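Local coordinates for protein oxidoreductase (PDB 7D5M) that binds NAD+ and, as a homologue of inositol dehydrogenase, probably catalyses the NAD-dependent oxidation of a sugar or polyol substrate, at residues M170-H174 against V206-L211; A197-L203 against L240-T246. The contacts are given in a common frame with arbitrary orientation. Residue numbers count along the deposited sequence, not the author numbering.

Interaction 1: M170-H174 against V206-L211. With NAD (nicotinamide-adenine-dinucleotide), chain B.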
loop_
_atom_site.group_PDB
_atom_site.type_symbol
_atom_site.label_atom_id
_atom_site.label_comp_id
_atom_site.label_asym_id
_atom_site.label_seq_id
_atom_site.Cartn_x
_atom_site.Cartn_y
_atom_site.Cartn_z
ATOM N N MET A 170 6.183 6.400 18.174
ATOM C CA MET A 170 4.786 6.874 18.227
ATOM C C MET A 170 4.688 8.172 17.439
ATOM O O MET A 170 5.614 9.011 17.528
ATOM C CB MET A 170 4.373 7.104 19.676
ATOM C CG MET A 170 4.205 5.813 20.435
ATOM S SD MET A 170 4.287 6.056 22.195
ATOM C CE MET A 170 6.060 6.132 22.453
ATOM N N GLN A 171 3.601 8.330 16.691
ATOM C CA GLN A 171 3.290 9.621 16.056
ATOM C C GLN A 171 1.778 9.802 16.045
ATOM O O GLN A 171 1.034 8.813 15.954
ATOM C CB GLN A 171 3.921 9.729 14.667
ATOM C CG GLN A 171 3.320 8.802 13.622
ATOM C CD GLN A 171 3.774 9.110 12.212
ATOM O OE1 GLN A 171 4.944 8.944 11.867
ATOM N NE2 GLN A 171 2.845 9.553 11.378
ATOM N N PHE A 172 1.360 11.046 16.177
ATOM C CA PHE A 172 0.018 11.497 15.756
ATOM C C PHE A 172 0.251 12.827 15.050
ATOM O O PHE A 172 0.395 13.854 15.725
ATOM C CB PHE A 172 -0.952 11.535 16.937
ATOM C CG PHE A 172 -2.407 11.558 16.544
ATOM C CD1 PHE A 172 -2.815 12.021 15.301
ATOM C CD2 PHE A 172 -3.380 11.121 17.430
ATOM C CE1 PHE A 172 -4.157 12.054 14.959
ATOM C CE2 PHE A 172 -4.722 11.169 17.092
ATOM C CZ PHE A 172 -5.109 11.620 15.852
ATOM N N ALA A 173 0.401 12.769 13.730
ATOM C CA ALA A 173 0.909 13.881 12.899
ATOM C C ALA A 173 -0.026 14.075 11.708
ATOM O O ALA A 173 0.143 13.391 10.691
ATOM C CB ALA A 173 2.322 13.583 12.459
ATOM N N HIS A 174 -1.002 14.968 11.864
ATOM C CA HIS A 174 -1.978 15.353 10.818
ATOM C C HIS A 174 -1.661 16.774 10.340
ATOM O O HIS A 174 -0.851 17.454 10.982
ATOM C CB HIS A 174 -3.410 15.218 11.342
ATOM C CG HIS A 174 -3.773 16.245 12.355
ATOM N ND1 HIS A 174 -4.233 17.502 11.998
ATOM C CD2 HIS A 174 -3.754 16.208 13.701
ATOM C CE1 HIS A 174 -4.484 18.196 13.098
ATOM N NE2 HIS A 174 -4.219 17.411 14.154
ATOM N N VAL A 206 -3.040 15.403 20.678
ATOM C CA VAL A 206 -2.840 14.206 19.815
ATOM C C VAL A 206 -1.706 13.325 20.344
ATOM O O VAL A 206 -1.867 12.110 20.289
ATOM C CB VAL A 206 -2.679 14.603 18.336
ATOM C CG1 VAL A 206 -3.978 15.189 17.784
ATOM C CG2 VAL A 206 -1.509 15.547 18.105
ATOM N N GLY A 207 -0.619 13.885 20.878
ATOM C CA GLY A 207 0.526 13.084 21.350
ATOM C C GLY A 207 0.123 12.036 22.379
ATOM O O GLY A 207 0.696 10.924 22.370
ATOM N N THR A 208 -0.835 12.360 23.247
ATOM C CA THR A 208 -1.233 11.488 24.383
ATOM C C THR A 208 -1.983 10.250 23.872
ATOM O O THR A 208 -2.052 9.258 24.620
ATOM C CB THR A 208 -2.071 12.236 25.422
ATOM O OG1 THR A 208 -3.095 12.953 24.742
ATOM C CG2 THR A 208 -1.240 13.178 26.262
ATOM N N HIS A 209 -2.511 10.271 22.650
ATOM C CA HIS A 209 -3.249 9.103 22.103
ATOM C C HIS A 209 -2.308 7.916 21.891
ATOM O O HIS A 209 -2.533 6.850 22.465
ATOM C CB HIS A 209 -4.040 9.482 20.857
ATOM C CG HIS A 209 -5.376 10.067 21.152
ATOM N ND1 HIS A 209 -6.333 9.398 21.893
ATOM C CD2 HIS A 209 -5.922 11.249 20.792
ATOM C CE1 HIS A 209 -7.424 10.138 21.956
ATOM N NE2 HIS A 209 -7.198 11.293 21.300
ATOM N N PRO A 210 -1.268 8.006 21.023
ATOM C CA PRO A 210 -0.369 6.869 20.825
ATOM C C PRO A 210 0.462 6.572 22.085
ATOM O O PRO A 210 0.840 5.436 22.278
ATOM C CB PRO A 210 0.486 7.275 19.615
ATOM C CG PRO A 210 0.406 8.794 19.583
ATOM C CD PRO A 210 -0.979 9.121 20.109
ATOM N N LEU A 211 0.706 7.577 22.932
ATOM C CA LEU A 211 1.354 7.346 24.257
ATOM C C LEU A 211 0.506 6.344 25.047
ATOM O O LEU A 211 1.054 5.343 25.545
ATOM C CB LEU A 211 1.500 8.656 25.034
ATOM C CG LEU A 211 2.201 8.495 26.382
ATOM C CD1 LEU A 211 3.703 8.414 26.191
ATOM C CD2 LEU A 211 1.829 9.621 27.326
HETATM P PA NAD B . -16.117 21.619 20.510
HETATM O O1A NAD B . -15.727 23.046 20.739
HETATM O O2A NAD B . -16.318 21.097 19.122
HETATM O O5B NAD B . -17.430 21.305 21.381
HETATM C C5B NAD B . -17.656 21.894 22.699
HETATM C C4B NAD B . -19.093 21.631 23.080
HETATM O O4B NAD B . -19.285 21.852 24.501
HETATM C C3B NAD B . -20.125 22.535 22.392
HETATM O O3B NAD B . -21.330 21.812 22.185
HETATM C C2B NAD B . -20.294 23.659 23.421
HETATM O O2B NAD B . -21.494 24.388 23.304
HETATM C C1B NAD B . -20.288 22.828 24.695
HETATM N N9A NAD B . -19.956 23.559 25.908
HETATM C C8A NAD B . -18.909 24.428 26.074
HETATM N N7A NAD B . -18.808 24.886 27.297
HETATM C C5A NAD B . -19.838 24.267 27.986
HETATM C C6A NAD B . -20.243 24.334 29.334
HETATM N N6A NAD B . -19.618 25.063 30.261
HETATM N N1A NAD B . -21.307 23.576 29.701
HETATM C C2A NAD B . -21.923 22.842 28.762
HETATM N N3A NAD B . -21.621 22.690 27.470
HETATM C C4A NAD B . -20.555 23.441 27.140
HETATM O O3 NAD B . -15.025 20.649 21.207
HETATM P PN NAD B . -14.632 19.118 20.843
HETATM O O1N NAD B . -13.632 19.107 19.720
HETATM O O2N NAD B . -15.893 18.322 20.690
HETATM O O5D NAD B . -13.851 18.659 22.165
HETATM C C5D NAD B . -14.485 18.634 23.446
HETATM C C4D NAD B . -13.595 17.814 24.339
HETATM O O4D NAD B . -13.412 16.506 23.739
HETATM C C3D NAD B . -12.183 18.386 24.519
HETATM O O3D NAD B . -11.726 18.114 25.832
HETATM C C2D NAD B . -11.365 17.630 23.465
HETATM O O2D NAD B . -9.986 17.537 23.788
HETATM C C1D NAD B . -12.028 16.253 23.532
HETATM N N1N NAD B . -11.881 15.429 22.294
HETATM C C2N NAD B . -11.418 14.135 22.403
HETATM C C3N NAD B . -11.219 13.352 21.265
HETATM C C7N NAD B . -10.862 11.897 21.477
HETATM O O7N NAD B . -11.015 11.404 22.601
HETATM N N7N NAD B . -10.429 11.207 20.427
HETATM C C4N NAD B . -11.375 13.940 20.005
HETATM C C5N NAD B . -11.828 15.255 19.913
HETATM C C6N NAD B . -12.212 15.914 21.060
#
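Strand residues 170-173 run roughly antiparallel to helix residues 206-211, the two axes 147° apart in direction and 7.0 Å apart at closest approach. Met170 lies level with Pro210 (CA-CA 5.8 Å) and Phe172 with Val206 (CA-CA 5.7 Å). Alternation along the strand sends Met170 and Phe172 toward the helix, while Gln171 points away and bonds Gly270. Val206 CB sits over one face of the Phe172 ring, 3.9 Å from its centroid, a CH-pi contact; His209 CB and Pro210 CD lie at the ring edge. Met170 CB packs 3.9 Å from Pro210 CB, and its SD comes within 3.5 Å of Pro210 O. The helix is kinked at residues 209 and 210: Pro210 has no amide hydrogen, and His209 N bonds Val206 O, three residues back (3.1 Å). The His209 ring meets the Phe172 ring obliquely, and His209 NE2 lies 3.3 Å from NAD N7N. Such packing of a helix on the open sheet is characteristic of the Gfo/Idh/MocA C-terminal alpha/beta domain, here carrying His209 to the nicotinamide pocket.

Interaction 2: A197-L203 against L240-T246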
loop_
_atom_site.group_PDB
_atom_site.type_symbol
_atom_site.label_atom_id
_atom_site.label_comp_id
_atom_site.label_asym_id
_atom_site.label_seq_id
_atom_site.Cartn_x
_atom_site.Cartn_y
_atom_site.Cartn_z
ATOM N N ALA A 197 -7.403 25.958 26.888
ATOM C CA ALA A 197 -6.785 24.685 26.435
ATOM C C ALA A 197 -5.761 24.186 27.459
ATOM O O ALA A 197 -5.693 22.944 27.657
ATOM C CB ALA A 197 -6.139 24.870 25.082
ATOM N N GLY A 198 -4.993 25.105 28.058
ATOM C CA GLY A 198 -3.966 24.800 29.072
ATOM C C GLY A 198 -2.553 25.017 28.537
ATOM O O GLY A 198 -2.329 25.896 27.707
ATOM N N PRO A 199 -1.562 24.237 29.027
ATOM C CA PRO A 199 -0.146 24.499 28.763
ATOM C C PRO A 199 0.394 24.016 27.409
ATOM O O PRO A 199 1.524 24.344 27.054
ATOM C CB PRO A 199 0.575 23.719 29.878
ATOM C CG PRO A 199 -0.374 22.607 30.269
ATOM C CD PRO A 199 -1.765 23.106 29.943
ATOM N N SER A 200 -0.389 23.228 26.681
ATOM C CA SER A 200 0.078 22.659 25.395
ATOM C C SER A 200 -1.070 22.602 24.396
ATOM O O SER A 200 -2.252 22.635 24.808
ATOM C CB SER A 200 0.722 21.318 25.618
ATOM O OG SER A 200 -0.131 20.262 25.232
ATOM N N TYR A 201 -0.733 22.522 23.113
ATOM C CA TYR A 201 -1.722 22.185 22.067
ATOM C C TYR A 201 -1.485 20.724 21.652
ATOM O O TYR A 201 -2.112 19.848 22.270
ATOM C CB TYR A 201 -1.746 23.217 20.934
ATOM C CG TYR A 201 -2.543 22.726 19.753
ATOM C CD1 TYR A 201 -3.629 21.882 19.940
ATOM C CD2 TYR A 201 -2.201 23.060 18.453
ATOM C CE1 TYR A 201 -4.349 21.384 18.869
ATOM C CE2 TYR A 201 -2.926 22.587 17.371
ATOM C CZ TYR A 201 -4.001 21.743 17.580
ATOM O OH TYR A 201 -4.699 21.239 16.517
ATOM N N VAL A 202 -0.616 20.436 20.678
ATOM C CA VAL A 202 -0.590 19.071 20.060
ATOM C C VAL A 202 -0.093 17.990 21.035
ATOM O O VAL A 202 -0.511 16.833 20.858
ATOM C CB VAL A 202 0.163 19.016 18.717
ATOM C CG1 VAL A 202 -0.585 19.815 17.659
ATOM C CG2 VAL A 202 1.623 19.421 18.821
ATOM N N LEU A 203 0.767 18.295 22.013
ATOM C CA LEU A 203 1.236 17.254 22.972
ATOM C C LEU A 203 0.010 16.628 23.641
ATOM O O LEU A 203 -0.130 15.385 23.632
ATOM C CB LEU A 203 2.162 17.892 24.009
ATOM C CG LEU A 203 3.551 18.261 23.494
ATOM C CD1 LEU A 203 4.224 19.246 24.444
ATOM C CD2 LEU A 203 4.407 17.027 23.288
ATOM N N LEU A 240 1.826 27.927 22.667
ATOM C CA LEU A 240 1.270 26.569 22.432
ATOM C C LEU A 240 1.846 26.036 21.117
ATOM O O LEU A 240 1.897 26.794 20.128
ATOM C CB LEU A 240 -0.259 26.600 22.425
ATOM C CG LEU A 240 -0.919 26.470 23.802
ATOM C CD1 LEU A 240 -0.233 27.339 24.830
ATOM C CD2 LEU A 240 -2.405 26.778 23.736
ATOM N N GLU A 241 2.296 24.786 21.151
ATOM C CA GLU A 241 3.037 24.114 20.055
ATOM C C GLU A 241 2.068 23.439 19.077
ATOM O O GLU A 241 1.116 22.784 19.530
ATOM C CB GLU A 241 4.051 23.130 20.650
ATOM C CG GLU A 241 3.489 21.799 21.144
ATOM C CD GLU A 241 2.549 21.834 22.335
ATOM O OE1 GLU A 241 2.573 22.823 23.098
ATOM O OE2 GLU A 241 1.793 20.863 22.502
ATOM N N ASP A 242 2.345 23.541 17.773
ATOM C CA ASP A 242 1.610 22.775 16.733
ATOM C C ASP A 242 2.496 21.651 16.193
ATOM O O ASP A 242 2.050 20.941 15.271
ATOM C CB ASP A 242 1.052 23.684 15.637
ATOM C CG ASP A 242 2.054 24.651 15.030
ATOM O OD1 ASP A 242 3.268 24.415 15.163
ATOM O OD2 ASP A 242 1.603 25.632 14.425
ATOM N N ASN A 243 3.677 21.468 16.781
ATOM C CA ASN A 243 4.611 20.377 16.420
ATOM C C ASN A 243 5.498 20.099 17.623
ATOM O O ASN A 243 5.890 21.070 18.296
ATOM C CB ASN A 243 5.439 20.761 15.198
ATOM C CG ASN A 243 6.127 19.560 14.595
ATOM O OD1 ASN A 243 5.466 18.710 14.004
ATOM N ND2 ASN A 243 7.440 19.474 14.759
ATOM N N ALA A 244 5.813 18.839 17.897
ATOM C CA ALA A 244 6.734 18.508 18.998
ATOM C C ALA A 244 7.399 17.152 18.776
ATOM O O ALA A 244 6.788 16.240 18.163
ATOM C CB ALA A 244 5.994 18.563 20.306
ATOM N N TYR A 245 8.631 17.059 19.258
ATOM C CA TYR A 245 9.426 15.817 19.334
ATOM C C TYR A 245 9.674 15.509 20.800
ATOM O O TYR A 245 10.315 16.329 21.487
ATOM C CB TYR A 245 10.758 15.972 18.601
ATOM C CG TYR A 245 10.576 16.475 17.200
ATOM C CD1 TYR A 245 10.299 15.595 16.167
ATOM C CD2 TYR A 245 10.645 17.830 16.913
ATOM C CE1 TYR A 245 10.105 16.052 14.875
ATOM C CE2 TYR A 245 10.444 18.301 15.632
ATOM C CZ TYR A 245 10.185 17.408 14.607
ATOM O OH TYR A 245 9.973 17.870 13.342
ATOM N N THR A 246 9.219 14.346 21.249
ATOM C CA THR A 246 9.509 13.852 22.609
ATOM C C THR A 246 10.372 12.602 22.505
ATOM O O THR A 246 9.920 11.601 21.928
ATOM C CB THR A 246 8.242 13.585 23.417
ATOM O OG1 THR A 246 7.456 14.771 23.355
ATOM C CG2 THR A 246 8.574 13.209 24.847
#
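Leu240 opens the segment with its side chain directed at the turn that follows helix 194-197. Its CD1 lies 3.8 Å from Gly198 O, its CD2 4.4 Å from Ala197 CB and its CB 4.0 Å from Tyr201 CB, so the leucine packs against that turn. Gly198 has a positive phi, and a side chain there would clash with Pro199. Glu241 makes the central polar contact. Leu203 N donates to Glu241 OE2 at 2.8 Å with a nearly straight geometry, and Val202 N donates to Glu241 O at 3.1 Å. Weaker bonds run from Tyr201 N to Glu241 OE1 (3.3 Å) and OE2 (3.1 Å). A carboxylate and a backbone carbonyl from another part of the chain thus receive amides at the start of helix 202-217, where Tyr201 is the N-cap residue. The charge of Glu241 is balanced by a salt bridge to Arg230. At Asp242 the backbone passes Val202, whose CG2 is 3.6 Å from Asp242 C and 3.5 Å from Asn243 N. Asp242 and Asn243 form a classic beta bulge opposite Gln231 as the strand begins. Ala244 and Thr246 then face the helix: Leu203 CD2 packs 3.7 Å from Ala244 CB and 3.8 Å from Thr246 OG1. Tyr245 points away and bonds His169 of a second subunit. The start of helix 202-217 is thereby held against strand 243-250, which itself lies between strands 223-231 and 255-261 in the mixed sheet, with Trp372 of helix 363-381 touching both Leu203 and Thr246.

Helix 202-217 is common to both contacts: interaction 2 secures its N-terminal end, and interaction 1 lays the following turns on the same mixed sheet. Their centres are about 11 Å apart, and Gly207 N lies 2.9 Å from Val202 O, probably a hydrogen bond, while Thr208 CG2 packs 3.6 Å from Leu203 O. The segments alternate along the chain. Strand 255-261 lies between the two strands involved, 165-173 and 243-250. Interaction 1 reaches NAD directly through His209, whose side chain is also about 3 Å from that of Lys115. Interaction 2 stands farther off, the Ala197 side chain about 8 Å from NAD, but it adjoins the cofactor-binding residues Trp190 and Arg191.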